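Local coordinates for regulatory protein SWI6 (Saccharomyces cerevisiae, PDB 1SW6) that partners SWI4 in SBF and MBP1 in MBF to drive cell-cycle-dependent transcription, and is represented here by its ankyrin-repeat domain, at residues N176-G181 / C217-K222; W137-A142 / E165-K170; Y223-L228 / L303-D308. All blocks are in the same frame, centred on the assembly; numbering follows the deposited sequence.

Contact 1: N176-G181 / C217-K222; sequences NNYDSG and CSAAAK
Tyr178 on the short helix 176-179 and Ala220 near the start of helix 218-234 bring the two backbones together, with their CA atoms only 5.5 Å apart. The junction joins ankyrin repeats 2 and 3, and it illustrates how one aromatic side chain can seat itself on an alanine-rich helix whose small residues let it come close. The Tyr178 ring lies across the first turn of that helix. One face covers Ala220, whose CA stands 4.0 Å from the ring centroid and 25° off the normal, a CH-pi contact shifted toward the rim. Along the same ring, CD2 reaches Ala220 CB at 3.8 Å, while the phenol end passes over the neighbouring methyl, with OH 3.7 Å from Ala219 CB. Because CG stands anti to the backbone N (chi1 164°), the ring extends from its own helix across to the next. Replacing Tyr178 with a serine would probably uncover Ala220 CA and the Ala219 methyl and open a gap between the two repeats. Tyr223, one turn further along helix 218-234, also meets this ring, with the planes at about 55°. Nearby, the N-cap residue Cys217 forms a disulfide with Cys217 of the second subunit, so the helix that carries the alanines is tied covalently to its copy. Helix 176-179 runs out into a Schellman motif at Gly181, where the positive phi accompanies the bond from Gly181 N to Tyr178 O. In this closing turn Asn176 O accepts twice, from Ser180 N and from Ser180 OG, the hydroxyl at 2.9 Å.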
loop_
_atom_site.group_PDB
_atom_site.type_symbol
_atom_site.label_atom_id
_atom_site.label_comp_id
_atom_site.label_asym_id
_atom_site.label_seq_id
_atom_site.Cartn_x
_atom_site.Cartn_y
_atom_site.Cartn_z
ATOM N N ASN A 176 6.377 5.968 -8.592
ATOM C CA ASN A 176 7.702 5.383 -8.441
ATOM C C ASN A 176 8.517 5.153 -9.711
ATOM O O ASN A 176 9.713 5.441 -9.737
ATOM C CB ASN A 176 7.583 4.078 -7.658
ATOM C CG ASN A 176 7.096 4.303 -6.242
ATOM O OD1 ASN A 176 6.058 4.940 -6.033
ATOM N ND2 ASN A 176 7.839 3.787 -5.260
ATOM N N ASN A 177 7.888 4.627 -10.759
ATOM C CA ASN A 177 8.618 4.361 -11.993
ATOM C C ASN A 177 8.940 5.622 -12.790
ATOM O O ASN A 177 9.889 5.649 -13.562
ATOM C CB ASN A 177 7.858 3.338 -12.824
ATOM C CG ASN A 177 8.114 1.914 -12.344
ATOM O OD1 ASN A 177 9.094 1.306 -12.729
ATOM N ND2 ASN A 177 7.250 1.400 -11.480
ATOM N N TYR A 178 8.158 6.673 -12.584
ATOM C CA TYR A 178 8.409 7.944 -13.253
ATOM C C TYR A 178 9.568 8.641 -12.516
ATOM O O TYR A 178 10.561 9.040 -13.117
ATOM C CB TYR A 178 7.140 8.797 -13.213
ATOM C CG TYR A 178 7.332 10.268 -13.518
ATOM C CD1 TYR A 178 7.836 10.694 -14.742
ATOM C CD2 TYR A 178 6.972 11.232 -12.590
ATOM C CE1 TYR A 178 7.973 12.053 -15.030
ATOM C CE2 TYR A 178 7.102 12.585 -12.867
ATOM C CZ TYR A 178 7.602 12.989 -14.085
ATOM O OH TYR A 178 7.731 14.331 -14.338
ATOM N N ASP A 179 9.449 8.759 -11.201
ATOM C CA ASP A 179 10.492 9.396 -10.407
ATOM C C ASP A 179 11.833 8.716 -10.615
ATOM O O ASP A 179 12.867 9.380 -10.685
ATOM C CB ASP A 179 10.136 9.357 -8.920
ATOM C CG ASP A 179 8.992 10.294 -8.569
ATOM O OD1 ASP A 179 8.523 11.030 -9.462
ATOM O OD2 ASP A 179 8.564 10.298 -7.396
ATOM N N SER A 180 11.809 7.393 -10.733
ATOM C CA SER A 180 13.033 6.623 -10.910
ATOM C C SER A 180 13.464 6.477 -12.365
ATOM O O SER A 180 14.545 5.968 -12.640
ATOM C CB SER A 180 12.875 5.234 -10.283
ATOM O OG SER A 180 12.468 5.333 -8.930
ATOM N N GLY A 181 12.620 6.919 -13.295
ATOM C CA GLY A 181 12.960 6.821 -14.705
ATOM C C GLY A 181 13.241 5.403 -15.175
ATOM O O GLY A 181 14.075 5.191 -16.052
ATOM N N CYS A 217 -0.098 13.128 -9.407
ATOM C CA CYS A 217 0.258 12.020 -10.290
ATOM C C CYS A 217 0.005 12.323 -11.767
ATOM O O CYS A 217 0.163 11.449 -12.629
ATOM C CB CYS A 217 -0.498 10.767 -9.840
ATOM S SG CYS A 217 -0.041 10.323 -8.129
ATOM N N SER A 218 -0.360 13.574 -12.042
ATOM C CA SER A 218 -0.636 14.057 -13.394
ATOM C C SER A 218 0.602 13.928 -14.297
ATOM O O SER A 218 0.512 13.438 -15.426
ATOM C CB SER A 218 -1.107 15.523 -13.315
ATOM O OG SER A 218 -1.128 16.161 -14.580
ATOM N N ALA A 219 1.756 14.353 -13.790
ATOM C CA ALA A 219 3.006 14.275 -14.542
ATOM C C ALA A 219 3.380 12.827 -14.864
ATOM O O ALA A 219 3.710 12.511 -16.008
ATOM C CB ALA A 219 4.129 14.937 -13.758
ATOM N N ALA A 220 3.315 11.954 -13.859
ATOM C CA ALA A 220 3.641 10.538 -14.043
ATOM C C ALA A 220 2.797 9.883 -15.136
ATOM O O ALA A 220 3.318 9.180 -15.997
ATOM C CB ALA A 220 3.457 9.780 -12.730
ATOM N N ALA A 221 1.491 10.112 -15.101
ATOM C CA ALA A 221 0.608 9.513 -16.095
ATOM C C ALA A 221 0.899 10.012 -17.510
ATOM O O ALA A 221 0.810 9.249 -18.474
ATOM C CB ALA A 221 -0.849 9.772 -15.730
ATOM N N LYS A 222 1.238 11.284 -17.648
ATOM C CA LYS A 222 1.548 11.814 -18.967
ATOM C C LYS A 222 2.794 11.072 -19.444
ATOM O O LYS A 222 2.868 10.594 -20.577
ATOM C CB LYS A 222 1.840 13.311 -18.878
ATOM C CG LYS A 222 2.218 13.985 -20.206
ATOM C CD LYS A 222 1.004 14.123 -21.117
ATOM C CE LYS A 222 1.235 15.169 -22.204
ATOM N NZ LYS A 222 2.369 14.836 -23.116
#

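Contact 2: W137-A142 / E165-K170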
loop_
_atom_site.group_PDB
_atom_site.type_symbol
_atom_site.label_atom_id
_atom_site.label_comp_id
_atom_site.label_asym_id
_atom_site.label_seq_id
_atom_site.Cartn_x
_atom_site.Cartn_y
_atom_site.Cartn_z
ATOM N N TRP A 137 4.648 -6.207 -5.957
ATOM C CA TRP A 137 5.299 -5.392 -4.933
ATOM C C TRP A 137 6.541 -4.703 -5.471
ATOM O O TRP A 137 6.712 -3.490 -5.312
ATOM C CB TRP A 137 5.707 -6.257 -3.740
ATOM C CG TRP A 137 4.624 -6.523 -2.746
ATOM C CD1 TRP A 137 3.276 -6.402 -2.935
ATOM C CD2 TRP A 137 4.801 -7.003 -1.410
ATOM N NE1 TRP A 137 2.600 -6.778 -1.796
ATOM C CE2 TRP A 137 3.513 -7.152 -0.846
ATOM C CE3 TRP A 137 5.924 -7.323 -0.632
ATOM C CZ2 TRP A 137 3.317 -7.608 0.461
ATOM C CZ3 TRP A 137 5.728 -7.778 0.672
ATOM C CH2 TRP A 137 4.433 -7.914 1.203
ATOM N N LEU A 138 7.403 -5.491 -6.105
ATOM C CA LEU A 138 8.655 -4.979 -6.652
ATOM C C LEU A 138 8.489 -4.015 -7.821
ATOM O O LEU A 138 9.304 -3.106 -7.999
ATOM C CB LEU A 138 9.558 -6.151 -7.041
ATOM C CG LEU A 138 10.120 -6.825 -5.785
ATOM C CD1 LEU A 138 10.934 -8.053 -6.128
ATOM C CD2 LEU A 138 10.987 -5.823 -5.063
ATOM N N THR A 139 7.433 -4.202 -8.608
ATOM C CA THR A 139 7.174 -3.324 -9.744
ATOM C C THR A 139 6.585 -2.001 -9.243
ATOM O O THR A 139 6.905 -0.920 -9.751
ATOM C CB THR A 139 6.189 -3.980 -10.743
ATOM O OG1 THR A 139 6.835 -5.081 -11.405
ATOM C CG2 THR A 139 5.718 -2.964 -11.790
ATOM N N SER A 140 5.732 -2.093 -8.229
ATOM C CA SER A 140 5.088 -0.909 -7.672
ATOM C C SER A 140 6.132 0.043 -7.093
ATOM O O SER A 140 5.926 1.247 -7.008
ATOM C CB SER A 140 4.115 -1.328 -6.567
ATOM O OG SER A 140 3.343 -0.226 -6.124
ATOM N N ILE A 141 7.265 -0.529 -6.724
ATOM C CA ILE A 141 8.354 0.195 -6.099
ATOM C C ILE A 141 9.478 0.543 -7.066
ATOM O O ILE A 141 10.535 1.021 -6.663
ATOM C CB ILE A 141 8.865 -0.665 -4.904
ATOM C CG1 ILE A 141 8.743 0.137 -3.629
ATOM C CG2 ILE A 141 10.243 -1.235 -5.167
ATOM C CD1 ILE A 141 7.321 0.421 -3.275
ATOM N N ALA A 142 9.237 0.302 -8.349
ATOM C CA ALA A 142 10.211 0.577 -9.396
ATOM C C ALA A 142 11.560 -0.107 -9.195
ATOM O O ALA A 142 12.589 0.397 -9.667
ATOM C CB ALA A 142 10.413 2.084 -9.552
ATOM N N GLU A 165 -5.622 -7.078 -11.500
ATOM C CA GLU A 165 -4.603 -6.121 -11.893
ATOM C C GLU A 165 -3.241 -6.789 -11.989
ATOM O O GLU A 165 -2.814 -7.488 -11.069
ATOM C CB GLU A 165 -4.589 -4.956 -10.901
ATOM C CG GLU A 165 -5.784 -4.044 -11.121
ATOM C CD GLU A 165 -5.908 -2.920 -10.109
ATOM O OE1 GLU A 165 -4.914 -2.605 -9.402
ATOM O OE2 GLU A 165 -7.019 -2.339 -10.043
ATOM N N SER A 166 -2.574 -6.592 -13.121
ATOM C CA SER A 166 -1.252 -7.183 -13.361
ATOM C C SER A 166 -0.163 -6.383 -12.662
ATOM O O SER A 166 -0.430 -5.327 -12.104
ATOM C CB SER A 166 -0.955 -7.204 -14.856
ATOM O OG SER A 166 -0.816 -5.876 -15.332
ATOM N N CYS A 167 1.067 -6.882 -12.705
ATOM C CA CYS A 167 2.173 -6.179 -12.071
ATOM C C CYS A 167 2.504 -4.895 -12.816
ATOM O O CYS A 167 2.893 -3.907 -12.204
ATOM C CB CYS A 167 3.422 -7.075 -11.971
ATOM S SG CYS A 167 4.015 -7.761 -13.527
ATOM N N LEU A 168 2.346 -4.895 -14.135
ATOM C CA LEU A 168 2.625 -3.690 -14.905
ATOM C C LEU A 168 1.611 -2.606 -14.522
ATOM O O LEU A 168 1.929 -1.422 -14.526
ATOM C CB LEU A 168 2.568 -3.977 -16.407
ATOM C CG LEU A 168 2.804 -2.740 -17.277
ATOM C CD1 LEU A 168 4.231 -2.255 -17.087
ATOM C CD2 LEU A 168 2.532 -3.070 -18.752
ATOM N N VAL A 169 0.388 -3.015 -14.186
ATOM C CA VAL A 169 -0.643 -2.063 -13.767
ATOM C C VAL A 169 -0.169 -1.311 -12.505
ATOM O O VAL A 169 -0.480 -0.142 -12.314
ATOM C CB VAL A 169 -1.994 -2.801 -13.498
ATOM C CG1 VAL A 169 -3.000 -1.874 -12.785
ATOM C CG2 VAL A 169 -2.588 -3.266 -14.831
ATOM N N LYS A 170 0.604 -1.985 -11.655
ATOM C CA LYS A 170 1.123 -1.356 -10.441
ATOM C C LYS A 170 2.108 -0.257 -10.803
ATOM O O LYS A 170 2.186 0.771 -10.127
ATOM C CB LYS A 170 1.809 -2.400 -9.551
ATOM C CG LYS A 170 0.848 -3.477 -9.070
ATOM C CD LYS A 170 -0.394 -2.828 -8.465
ATOM C CE LYS A 170 -1.546 -3.803 -8.379
ATOM N NZ LYS A 170 -2.765 -3.124 -7.877
HETATM O O HOH W 1 1.409 0.708 -7.514
#
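The flat groups that matter here are a peptide carbonyl and a carboxylate rather than aromatic rings: the carbonyl of Cys167 presents its O to the Thr139 methyl, while the carboxylate of Glu165 steadies Lys170 from within its own segment. This is the seam between ankyrin repeats 1 and 2, where helices 134-140 and 167-173 lie side by side in the stack. The contact is very short for a methyl against an oxygen, Thr139 CG2 lying 3.0 Å from Cys167 O, and may be somewhat strained. The rotation of that threonine suits two contacts at once. With OG1 beside the backbone N (chi1 -70°), the hydroxyl can bond back to Leu135 O in its own helix, and the methyl is left anti to the N, turned to the neighbouring repeat. Further along, Ser140 CB meets Lys170 CB at 3.9 Å, so the lysine packs with the root of its chain. Its chain then bends at chi2 (-50°) and carries the ammonium off to Glu165, where NZ approaches OE1 at 2.7 Å nearly along the C-O axis. OE1 also pairs with Lys173, so two cations share one carboxylate oxygen. A hydrogen bond between Glu165 O and His136 NE2 ties the same two repeats, His136 belonging to the TPLH sequence characteristic of ankyrin repeats. Met214 of the second subunit lies close enough for its O to make a weak hydrogen bond with Ser140 OG. Between segments 137-142 and 165-170 the polar link is a water, 2.6 Å from Ser140 OG and donating to Lys170 O at 2.7 Å.

Contact 3: Y223-L228 / L303-D308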
loop_
_atom_site.group_PDB
_atom_site.type_symbol
_atom_site.label_atom_id
_atom_site.label_comp_id
_atom_site.label_asym_id
_atom_site.label_seq_id
_atom_site.Cartn_x
_atom_site.Cartn_y
_atom_site.Cartn_z
ATOM N N TYR A 223 3.770 10.973 -18.552
ATOM C CA TYR A 223 5.033 10.302 -18.839
ATOM C C TYR A 223 4.830 8.845 -19.240
ATOM O O TYR A 223 5.410 8.373 -20.224
ATOM C CB TYR A 223 5.920 10.374 -17.601
ATOM C CG TYR A 223 7.227 9.620 -17.701
ATOM C CD1 TYR A 223 8.347 10.208 -18.283
ATOM C CD2 TYR A 223 7.358 8.346 -17.145
ATOM C CE1 TYR A 223 9.575 9.554 -18.300
ATOM C CE2 TYR A 223 8.584 7.681 -17.158
ATOM C CZ TYR A 223 9.688 8.300 -17.732
ATOM O OH TYR A 223 10.917 7.691 -17.675
ATOM N N TYR A 224 4.011 8.128 -18.471
ATOM C CA TYR A 224 3.737 6.721 -18.750
ATOM C C TYR A 224 3.104 6.536 -20.131
ATOM O O TYR A 224 3.520 5.671 -20.914
ATOM C CB TYR A 224 2.820 6.143 -17.657
ATOM C CG TYR A 224 3.483 6.023 -16.293
ATOM C CD1 TYR A 224 2.733 6.110 -15.130
ATOM C CD2 TYR A 224 4.864 5.804 -16.174
ATOM C CE1 TYR A 224 3.331 5.987 -13.859
ATOM C CE2 TYR A 224 5.480 5.682 -14.911
ATOM C CZ TYR A 224 4.704 5.779 -13.761
ATOM O OH TYR A 224 5.288 5.699 -12.516
ATOM N N LEU A 225 2.113 7.366 -20.429
ATOM C CA LEU A 225 1.427 7.306 -21.715
ATOM C C LEU A 225 2.377 7.524 -22.883
ATOM O O LEU A 225 2.387 6.730 -23.828
ATOM C CB LEU A 225 0.308 8.343 -21.769
ATOM C CG LEU A 225 -0.386 8.513 -23.128
ATOM C CD1 LEU A 225 -0.921 7.162 -23.610
ATOM C CD2 LEU A 225 -1.523 9.513 -23.003
ATOM N N ASP A 226 3.180 8.585 -22.826
ATOM C CA ASP A 226 4.104 8.874 -23.923
ATOM C C ASP A 226 5.206 7.829 -24.054
ATOM O O ASP A 226 5.551 7.441 -25.160
ATOM C CB ASP A 226 4.719 10.271 -23.775
ATOM C CG ASP A 226 3.693 11.384 -23.936
ATOM O OD1 ASP A 226 2.668 11.171 -24.624
ATOM O OD2 ASP A 226 3.913 12.480 -23.382
ATOM N N ILE A 227 5.757 7.375 -22.934
ATOM C CA ILE A 227 6.797 6.349 -22.975
ATOM C C ILE A 227 6.247 5.069 -23.599
ATOM O O ILE A 227 6.926 4.416 -24.383
ATOM C CB ILE A 227 7.338 5.995 -21.557
ATOM C CG1 ILE A 227 8.232 7.118 -21.034
ATOM C CG2 ILE A 227 8.120 4.690 -21.602
ATOM C CD1 ILE A 227 9.416 7.414 -21.929
ATOM N N LEU A 228 5.014 4.708 -23.246
ATOM C CA LEU A 228 4.397 3.504 -23.793
ATOM C C LEU A 228 4.247 3.590 -25.322
ATOM O O LEU A 228 4.585 2.642 -26.041
ATOM C CB LEU A 228 3.021 3.278 -23.148
ATOM C CG LEU A 228 2.184 2.109 -23.689
ATOM C CD1 LEU A 228 3.041 0.861 -23.781
ATOM C CD2 LEU A 228 0.993 1.853 -22.783
ATOM N N LEU A 303 -6.192 12.566 -27.592
ATOM C CA LEU A 303 -6.865 12.955 -28.820
ATOM C C LEU A 303 -5.850 13.004 -29.950
ATOM O O LEU A 303 -6.133 12.556 -31.072
ATOM C CB LEU A 303 -7.554 14.317 -28.650
ATOM C CG LEU A 303 -8.889 14.281 -27.882
ATOM C CD1 LEU A 303 -9.354 15.697 -27.590
ATOM C CD2 LEU A 303 -9.944 13.527 -28.698
ATOM N N ASP A 304 -4.665 13.533 -29.650
ATOM C CA ASP A 304 -3.613 13.631 -30.653
ATOM C C ASP A 304 -3.098 12.262 -31.089
ATOM O O ASP A 304 -2.498 12.139 -32.153
ATOM C CB ASP A 304 -2.451 14.485 -30.140
ATOM C CG ASP A 304 -2.811 15.967 -30.059
ATOM O OD1 ASP A 304 -3.934 16.332 -30.471
ATOM O OD2 ASP A 304 -1.972 16.765 -29.588
ATOM N N TYR A 305 -3.326 11.238 -30.273
ATOM C CA TYR A 305 -2.884 9.901 -30.634
ATOM C C TYR A 305 -3.995 9.240 -31.446
ATOM O O TYR A 305 -3.841 8.116 -31.937
ATOM C CB TYR A 305 -2.546 9.075 -29.387
ATOM C CG TYR A 305 -1.169 9.358 -28.778
ATOM C CD1 TYR A 305 -1.017 9.535 -27.399
ATOM C CD2 TYR A 305 -0.021 9.424 -29.578
ATOM C CE1 TYR A 305 0.255 9.777 -26.822
ATOM C CE2 TYR A 305 1.242 9.662 -29.019
ATOM C CZ TYR A 305 1.371 9.837 -27.636
ATOM O OH TYR A 305 2.611 10.081 -27.076
ATOM N N GLY A 306 -5.115 9.949 -31.587
ATOM C CA GLY A 306 -6.222 9.424 -32.359
ATOM C C GLY A 306 -7.402 8.852 -31.591
ATOM O O GLY A 306 -8.281 8.238 -32.202
ATOM N N ALA A 307 -7.445 9.039 -30.270
ATOM C CA ALA A 307 -8.561 8.518 -29.473
ATOM C C ALA A 307 -9.893 9.016 -30.040
ATOM O O ALA A 307 -10.051 10.198 -30.333
ATOM C CB ALA A 307 -8.427 8.944 -28.002
ATOM N N ASP A 308 -10.844 8.102 -30.183
ATOM C CA ASP A 308 -12.157 8.429 -30.734
ATOM C C ASP A 308 -13.078 9.075 -29.684
ATOM O O ASP A 308 -13.508 8.414 -28.751
ATOM C CB ASP A 308 -12.804 7.154 -31.262
ATOM C CG ASP A 308 -14.057 7.430 -32.056
ATOM O OD1 ASP A 308 -14.881 8.252 -31.610
ATOM O OD2 ASP A 308 -14.223 6.816 -33.126
HETATM O O HOH W 2 5.318 9.266 -27.311
#
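Tyr305 OH is held by two partners: it donates to Asp226 OD1 at 2.7 Å and accepts from a water at 2.8 Å. The water's second donation goes to Asp226 O, also at 2.8 Å, so that the phenol is joined to one residue twice, directly through the carboxylate and indirectly through the backbone carbonyl. The direct bond is not an in-plane one. OH approaches OD1 from above the carboxylate, 37° out of its plane, and the carboxylate and ring planes stand 70° apart, the two side chains crossing at about a right angle. Asp226 is steered to this position by a first torsion that puts CG beside the backbone N (chi1 -67°). Its other oxygen, OD2, forms a salt bridge with Lys222 one turn earlier on the same helix, which divides the work of the two oxygens between a neutral donor and a cation and would be expected to keep the group ionised. Apolar packing accompanies the polar grip. Leu225 CG sits 4.0 Å from Tyr305 CE1, the leucine and the ring running alongside one another with opposite headings. The ring has to span a considerable gap, since the nearest CA atoms, those of Asp226 and Tyr305, are 9.7 Å apart. It leaves from the end of a helix: immediately after it, Gly306 takes up positive phi in a Schellman motif, its N bonded to Leu303 O. The example shows a long tyrosine bridging ankyrin repeats 3 and 4 across widely spaced backbones. Helix 218-234 faces helix 296-304 here, Leu225 packing on Ile298 and Leu302 of the latter and on Leu205 of helix 204-212, while Ile227 is turned to helix 183-190.

Overall arrangement
The three contacts follow the ankyrin stack from repeat 1 to repeat 4, each spanning one seam between successive repeats. Contact 2 is the buried one, its centre about 7 Å from that of the chain, and relies on close aliphatic and backbone packing with one water. Contacts 1 and 3 are partly buried, farther out, and each depends on a tyrosine: an apolar face over alanines in contact 1, a hydroxyl bonded to a carboxylate in contact 3. Both use helix 218-234, where Tyr223 and Tyr224 of contact 3 touch Tyr178. Contacts 1 and 2 meet through Asn177 and Thr139, and both touch the second subunit, unlike contact 3.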